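Local coordinates for protein putative neuraminyllactose-binding hemagglutinin homolog (Helicobacter pylori, PDB 3BGH) that is of unknown function but is probably a lipoprotein adhesin of the outer membrane or flagellar sheath that may bind neuraminyllactose-type sugars, at residues V51-E54 with S55-K58; H186-A189 with I190-I193; Y198-V201 with M202-T206. All blocks are in the same frame, centred on the assembly; numbering follows the deposited sequence.

Contact 1: V51-E54 with S55-K58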
loop_
_atom_site.group_PDB
_atom_site.type_symbol
_atom_site.label_atom_id
_atom_site.label_comp_id
_atom_site.label_asym_id
_atom_site.label_seq_id
_atom_site.Cartn_x
_atom_site.Cartn_y
_atom_site.Cartn_z
ATOM N N VAL A 51 10.573 -1.067 -7.629
ATOM C CA VAL A 51 11.818 -1.160 -6.882
ATOM C C VAL A 51 12.178 -2.620 -6.535
ATOM O O VAL A 51 13.361 -2.944 -6.326
ATOM C CB VAL A 51 11.649 -0.223 -5.672
ATOM C CG1 VAL A 51 12.043 -0.851 -4.353
ATOM C CG2 VAL A 51 12.332 1.128 -5.960
ATOM N N ILE A 52 11.161 -3.486 -6.522
ATOM C CA ILE A 52 11.269 -4.902 -6.110
ATOM C C ILE A 52 11.426 -5.888 -7.320
ATOM O O ILE A 52 10.595 -5.903 -8.203
ATOM C CB ILE A 52 10.029 -5.337 -5.247
ATOM C CG1 ILE A 52 9.925 -4.491 -3.982
ATOM C CG2 ILE A 52 10.092 -6.821 -4.887
ATOM C CD1 ILE A 52 8.590 -4.632 -3.183
ATOM N N PRO A 53 12.494 -6.688 -7.359
ATOM C CA PRO A 53 12.661 -7.663 -8.457
ATOM C C PRO A 53 11.504 -8.657 -8.538
ATOM O O PRO A 53 11.049 -9.153 -7.515
ATOM C CB PRO A 53 13.965 -8.400 -8.104
ATOM C CG PRO A 53 14.716 -7.386 -7.156
ATOM C CD PRO A 53 13.623 -6.689 -6.406
ATOM N N GLU A 54 11.041 -8.933 -9.749
ATOM C CA GLU A 54 9.996 -9.933 -9.999
ATOM C C GLU A 54 10.263 -11.275 -9.346
ATOM O O GLU A 54 9.318 -11.968 -8.931
ATOM C CB GLU A 54 9.812 -10.156 -11.495
ATOM C CG GLU A 54 9.023 -9.059 -12.232
ATOM C CD GLU A 54 8.785 -9.419 -13.688
ATOM O OE1 GLU A 54 7.647 -9.189 -14.183
ATOM O OE2 GLU A 54 9.733 -9.973 -14.337
ATOM N N SER A 55 11.528 -11.666 -9.244
ATOM C CA SER A 55 11.815 -12.945 -8.625
ATOM C C SER A 55 11.466 -12.967 -7.133
ATOM O O SER A 55 11.122 -14.039 -6.600
ATOM C CB SER A 55 13.261 -13.294 -8.816
ATOM O OG SER A 55 14.088 -12.325 -8.188
ATOM N N TYR A 56 11.568 -11.809 -6.465
ATOM C CA TYR A 56 11.239 -11.700 -5.026
ATOM C C TYR A 56 9.758 -11.916 -4.844
ATOM O O TYR A 56 9.351 -12.652 -3.961
ATOM C CB TYR A 56 11.612 -10.352 -4.422
ATOM C CG TYR A 56 13.093 -10.109 -4.262
ATOM C CD1 TYR A 56 14.038 -10.936 -4.844
ATOM C CD2 TYR A 56 13.548 -8.989 -3.589
ATOM C CE1 TYR A 56 15.399 -10.651 -4.741
ATOM C CE2 TYR A 56 14.872 -8.720 -3.464
ATOM C CZ TYR A 56 15.802 -9.547 -4.048
ATOM O OH TYR A 56 17.142 -9.233 -3.890
ATOM N N GLN A 57 8.972 -11.304 -5.722
ATOM C CA GLN A 57 7.544 -11.465 -5.718
ATOM C C GLN A 57 7.222 -12.961 -5.839
ATOM O O GLN A 57 6.536 -13.507 -4.961
ATOM C CB GLN A 57 6.940 -10.679 -6.858
ATOM C CG GLN A 57 5.521 -10.961 -7.124
ATOM C CD GLN A 57 5.068 -10.398 -8.444
ATOM O OE1 GLN A 57 5.865 -10.262 -9.359
ATOM N NE2 GLN A 57 3.772 -10.110 -8.576
ATOM N N LYS A 58 7.730 -13.612 -6.900
ATOM C CA LYS A 58 7.506 -15.040 -7.156
ATOM C C LYS A 58 7.874 -15.916 -5.948
ATOM O O LYS A 58 7.118 -16.787 -5.545
ATOM C CB LYS A 58 8.273 -15.495 -8.406
ATOM C CG LYS A 58 7.526 -15.224 -9.708
ATOM C CD LYS A 58 8.479 -14.768 -10.863
ATOM C CE LYS A 58 7.702 -14.521 -12.171
ATOM N NZ LYS A 58 8.494 -13.802 -13.270
#

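Contact 2: H186-A189 with I190-I193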
loop_
_atom_site.group_PDB
_atom_site.type_symbol
_atom_site.label_atom_id
_atom_site.label_comp_id
_atom_site.label_asym_id
_atom_site.label_seq_id
_atom_site.Cartn_x
_atom_site.Cartn_y
_atom_site.Cartn_z
ATOM N N HIS A 186 20.044 0.092 -1.428
ATOM C CA HIS A 186 18.656 -0.291 -1.618
ATOM C C HIS A 186 18.359 -1.802 -1.621
ATOM O O HIS A 186 17.510 -2.243 -0.847
ATOM C CB HIS A 186 18.067 0.420 -2.838
ATOM C CG HIS A 186 18.167 1.911 -2.763
ATOM N ND1 HIS A 186 17.859 2.617 -1.623
ATOM C CD2 HIS A 186 18.546 2.829 -3.682
ATOM C CE1 HIS A 186 18.044 3.907 -1.841
ATOM N NE2 HIS A 186 18.462 4.063 -3.082
ATOM N N ASP A 187 19.051 -2.596 -2.440
ATOM C CA ASP A 187 18.655 -4.004 -2.597
ATOM C C ASP A 187 18.763 -4.801 -1.314
ATOM O O ASP A 187 17.917 -5.650 -1.040
ATOM C CB ASP A 187 19.337 -4.700 -3.774
ATOM C CG ASP A 187 18.665 -4.350 -5.105
ATOM O OD1 ASP A 187 17.753 -5.109 -5.565
ATOM O OD2 ASP A 187 19.031 -3.279 -5.661
ATOM N N GLN A 188 19.759 -4.468 -0.505
ATOM C CA GLN A 188 19.885 -5.025 0.834
ATOM C C GLN A 188 18.704 -4.618 1.782
ATOM O O GLN A 188 18.214 -5.415 2.584
ATOM C CB GLN A 188 21.288 -4.694 1.383
ATOM C CG GLN A 188 21.725 -5.423 2.642
ATOM C CD GLN A 188 22.211 -6.866 2.434
ATOM O OE1 GLN A 188 22.672 -7.510 3.385
ATOM N NE2 GLN A 188 22.081 -7.386 1.214
ATOM N N ALA A 189 18.212 -3.394 1.640
ATOM C CA ALA A 189 17.135 -2.894 2.473
ATOM C C ALA A 189 15.792 -3.560 2.092
ATOM O O ALA A 189 14.999 -3.925 2.961
ATOM C CB ALA A 189 17.055 -1.381 2.370
ATOM N N ILE A 190 15.592 -3.720 0.784
ATOM C CA ILE A 190 14.461 -4.438 0.197
ATOM C C ILE A 190 14.366 -5.873 0.737
ATOM O O ILE A 190 13.308 -6.336 1.175
ATOM C CB ILE A 190 14.597 -4.451 -1.349
ATOM C CG1 ILE A 190 14.411 -3.021 -1.877
ATOM C CG2 ILE A 190 13.622 -5.400 -1.980
ATOM C CD1 ILE A 190 14.643 -2.854 -3.345
ATOM N N ARG A 191 15.496 -6.554 0.710
ATOM C CA ARG A 191 15.618 -7.880 1.268
ATOM C C ARG A 191 15.169 -7.974 2.740
ATOM O O ARG A 191 14.417 -8.893 3.101
ATOM C CB ARG A 191 17.037 -8.392 1.025
ATOM C CG ARG A 191 17.054 -9.526 0.043
ATOM C CD ARG A 191 18.176 -9.505 -0.974
ATOM N NE ARG A 191 19.449 -9.935 -0.420
ATOM C CZ ARG A 191 20.519 -10.262 -1.147
ATOM N NH1 ARG A 191 20.483 -10.254 -2.483
ATOM N NH2 ARG A 191 21.634 -10.620 -0.528
ATOM N N LYS A 192 15.592 -7.005 3.558
ATOM C CA LYS A 192 15.234 -6.916 4.994
ATOM C C LYS A 192 13.774 -6.616 5.219
ATOM O O LYS A 192 13.129 -7.257 6.043
ATOM C CB LYS A 192 16.062 -5.845 5.706
ATOM C CG LYS A 192 17.525 -6.235 5.988
ATOM C CD LYS A 192 18.164 -5.306 6.987
ATOM C CE LYS A 192 18.955 -4.203 6.290
ATOM N NZ LYS A 192 19.294 -3.094 7.254
ATOM N N ILE A 193 13.248 -5.655 4.470
ATOM C CA ILE A 193 11.865 -5.256 4.587
ATOM C C ILE A 193 10.934 -6.394 4.208
ATOM O O ILE A 193 9.975 -6.681 4.942
ATOM C CB ILE A 193 11.590 -3.964 3.759
ATOM C CG1 ILE A 193 12.195 -2.757 4.505
ATOM C CG2 ILE A 193 10.095 -3.801 3.465
ATOM C CD1 ILE A 193 12.343 -1.477 3.683
#

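Contact 3: Y198-V201 with M202-T206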
loop_
_atom_site.group_PDB
_atom_site.type_symbol
_atom_site.label_atom_id
_atom_site.label_comp_id
_atom_site.label_asym_id
_atom_site.label_seq_id
_atom_site.Cartn_x
_atom_site.Cartn_y
_atom_site.Cartn_z
ATOM N N TYR A 198 7.342 -10.960 5.234
ATOM C CA TYR A 198 7.000 -12.363 5.082
ATOM C C TYR A 198 6.722 -12.966 6.466
ATOM O O TYR A 198 5.714 -13.627 6.641
ATOM C CB TYR A 198 8.106 -13.163 4.376
ATOM C CG TYR A 198 7.665 -14.600 4.148
ATOM C CD1 TYR A 198 7.027 -14.979 2.977
ATOM C CD2 TYR A 198 7.833 -15.564 5.138
ATOM C CE1 TYR A 198 6.622 -16.292 2.785
ATOM C CE2 TYR A 198 7.426 -16.869 4.956
ATOM C CZ TYR A 198 6.817 -17.226 3.792
ATOM O OH TYR A 198 6.397 -18.537 3.638
ATOM N N HIS A 199 7.617 -12.724 7.423
ATOM C CA HIS A 199 7.465 -13.166 8.804
ATOM C C HIS A 199 6.102 -12.698 9.367
ATOM O O HIS A 199 5.313 -13.542 9.772
ATOM C CB HIS A 199 8.661 -12.688 9.664
ATOM C CG HIS A 199 8.574 -13.062 11.120
ATOM N ND1 HIS A 199 8.967 -14.296 11.608
ATOM C CD2 HIS A 199 8.193 -12.337 12.206
ATOM C CE1 HIS A 199 8.809 -14.327 12.920
ATOM N NE2 HIS A 199 8.345 -13.149 13.310
ATOM N N LYS A 200 5.813 -11.381 9.338
ATOM C CA LYS A 200 4.516 -10.867 9.781
ATOM C C LYS A 200 3.292 -11.525 9.117
ATOM O O LYS A 200 2.311 -11.799 9.824
ATOM C CB LYS A 200 4.412 -9.337 9.642
ATOM C CG LYS A 200 3.137 -8.767 10.290
ATOM C CD LYS A 200 2.882 -7.269 9.998
ATOM C CE LYS A 200 1.743 -6.692 10.863
ATOM N NZ LYS A 200 1.564 -5.203 10.777
ATOM N N VAL A 201 3.323 -11.764 7.799
ATOM C CA VAL A 201 2.161 -12.417 7.148
ATOM C C VAL A 201 1.928 -13.848 7.713
ATOM O O VAL A 201 0.818 -14.214 8.104
ATOM C CB VAL A 201 2.228 -12.452 5.555
ATOM C CG1 VAL A 201 1.103 -13.244 4.995
ATOM C CG2 VAL A 201 2.152 -11.048 4.983
ATOM N N MET A 202 2.977 -14.644 7.731
ATOM C CA MET A 202 2.850 -16.014 8.191
ATOM C C MET A 202 2.371 -16.091 9.643
ATOM O O MET A 202 1.539 -16.928 9.952
ATOM C CB MET A 202 4.166 -16.761 8.005
ATOM C CG MET A 202 4.417 -17.259 6.570
ATOM S SD MET A 202 3.158 -18.348 5.949
ATOM C CE MET A 202 3.215 -19.638 7.176
ATOM N N VAL A 203 2.882 -15.227 10.524
ATOM C CA VAL A 203 2.478 -15.206 11.931
ATOM C C VAL A 203 1.006 -14.841 12.088
ATOM O O VAL A 203 0.282 -15.434 12.887
ATOM C CB VAL A 203 3.284 -14.169 12.740
ATOM C CG1 VAL A 203 2.657 -13.950 14.112
ATOM C CG2 VAL A 203 4.737 -14.602 12.925
ATOM N N HIS A 204 0.553 -13.833 11.360
ATOM C CA HIS A 204 -0.812 -13.391 11.518
ATOM C C HIS A 204 -1.759 -14.416 10.927
ATOM O O HIS A 204 -2.753 -14.709 11.529
ATOM C CB HIS A 204 -1.022 -11.995 10.913
ATOM C CG HIS A 204 -0.479 -10.884 11.760
ATOM N ND1 HIS A 204 -1.159 -9.702 11.967
ATOM C CD2 HIS A 204 0.683 -10.773 12.448
ATOM C CE1 HIS A 204 -0.441 -8.920 12.752
ATOM N NE2 HIS A 204 0.684 -9.543 13.057
ATOM N N ILE A 205 -1.456 -14.961 9.757
ATOM C CA ILE A 205 -2.336 -15.954 9.176
ATOM C C ILE A 205 -2.351 -17.251 9.984
ATOM O O ILE A 205 -3.400 -17.835 10.168
ATOM C CB ILE A 205 -2.008 -16.289 7.732
ATOM C CG1 ILE A 205 -2.499 -15.194 6.793
ATOM C CG2 ILE A 205 -2.737 -17.588 7.320
ATOM C CD1 ILE A 205 -2.018 -15.368 5.350
ATOM N N THR A 206 -1.195 -17.706 10.453
ATOM C CA THR A 206 -1.162 -18.958 11.199
ATOM C C THR A 206 -1.979 -18.796 12.464
ATOM O O THR A 206 -2.679 -19.733 12.848
ATOM C CB THR A 206 0.260 -19.414 11.574
ATOM O OG1 THR A 206 0.958 -18.308 12.164
ATOM C CG2 THR A 206 1.012 -19.919 10.349
#

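Contact 1: V51-E54 with S55-K58
P53 sets the CG-CD edge of its ring over one face of the phenol of Y56, three residues on, where a loop turns into helix 54-73. The pyrrolidine CG sits over the middle of that face, 3.9 Å from the Y56 ring centroid and 9° off the normal, a CH-pi contact of nearly ideal aim. Beside it, CD of P53 comes within 3.6 Å of CD2 of Y56, so two methylenes of the proline share the one face. I52 adds a methyl from an oblique direction: its CG2 is 3.9 Å from Y56 CB. The tyrosine reaches this place with CG anti to its own carbonyl carbon (chi1 -71°), which carries the ring back towards the start of the helix.

Behind these side chains stands the first turn. P53 occupies the N-cap position, and its carbonyl oxygen accepts the amide N of Y56 at 2.9 Å, plus a long, weak bond from Q57 N. The next carbonyl is regular: K58 N meets E54 O at 3.1 Å and almost straight. Along the solvent-facing flank the E54 and K58 side chains run side by side, but OE2 and NZ stay 4.2 Å apart, opposite charges short of a salt bridge. Further out, Q57 NE2 is hydrogen-bonded to the carbonyl of I46, tying the helix start to strand 38-48, and I52 touches I108 of strand 98-114 and M194 of helix 186-208.

The capping residue has no polar side chain to offer the first amides, and the turn appears to rely instead on a backbone carbonyl and on the CH-pi contact between proline and tyrosine. The glutamate and lysine probably contribute no more than a loose attraction.

Contact 2: H186-A189 with I190-I193
Q188 and R191 meet on the outer flank of the first turns of helix 186-208, and the four residues on each side are joined by main-chain bonds in a regular alpha-helical run. I190 N donates to H186 O at 2.9 Å, and I193 N to A189 O at the same length. The bonds from R191 N to D187 O, at 3.1 Å, and from K192 N to Q188 O, at 3.2 Å, are slightly longer.

Among the polar side chains, the amide of Q188 and the guanidinium of R191 cross with their planes 54° apart, and the nearest approach, NE2 to NH2, is 3.7 Å. NE2 and the guanidinium nitrogens are all donors, so they do not bond to one another; instead the two side chains hold the same third party. Q188 OE1 accepts the backbone N of V19 while R191 NH2 donates to the carbonyl of V19. A bend at chi2 (79°) turns the Q188 amide back over the flank towards the arginine.

This helix rests on the mixed beta-sheet of the fold, and H186, A189 and I193 face it. H186 ND1 is hydrogen-bonded to D126 OD2 of strand 123-137. A189 lies against A157 and I159 of strand 144-161, its methyl touching both, and I193 packs on I108 and A157.

The remaining close approaches along the helix are of aliphatic carbons to carbonyl oxygens that the helix already uses. CG1 of I190 lies 3.4 Å from H186 O, and CG1 of I193 has the same spacing from A189 O; in both isoleucines CG1 is anti to the carbonyl carbon, which brings the branch back over the preceding turn. The aliphatic part of K192 likewise passes the Q188 carbonyl, CG to O 3.6 Å.

Contact 3: Y198-V201 with M202-T206
I205 N donates to V201 O at 2.9 Å and 171°, one of four successive i to i+4 bonds in the C-terminal half of helix 186-208, which lies between the sheet and helix 54-73. On the sheet side V201 and I205 point the same way, CG1 to CD1 3.8 Å, against L132 and L134 of strand 123-137.

Towards helix 54-73, M202 runs alongside Y198. Its CG approaches CE2 of the ring at 3.4 Å, and SD is 5.1 Å from the ring centroid, an oblique Met-aromatic contact. The tyrosine hydroxyl is hydrogen-bonded to Q67 OE1, and F60 meets the ring edge-to-face.

Two further i to i+4 pairs are CH-pi contacts. V203 CG2 lies over one face of the H199 imidazole, 4.1 Å from its centroid and displaced towards the rim. K200 keeps an extended chain, CG anti to the backbone N (chi1 -172°), and passes over the H204 ring on its way to the carbonyl of D151, where NZ is hydrogen-bonded. Its CG stands over the H204 face, and farther along the chain K200 CE comes within 3.6 Å of H204 CE1.

Overall arrangement
Contact 1 is a surface contact at the start of helix 54-73, whereas contacts 2 and 3 share helix 186-208 and are both partly buried, their centres about 18 Å and about 6 Å from the centre of the chain. Contacts 1 and 2 touch: the Y56 ring lies on I190, and its OH is near R191, so the starts of the two helices pack together. Contact 3 touches neither. Chemistry follows position. The outer end, in contacts 1 and 2, mixes exposed charges with hydrogen bonds to the backbone of I46 and V19 and to the side chain of D126; contact 3, though two of its rings lie on a more open flank, has its buried faces filled by valine, isoleucine, methionine and tyrosine.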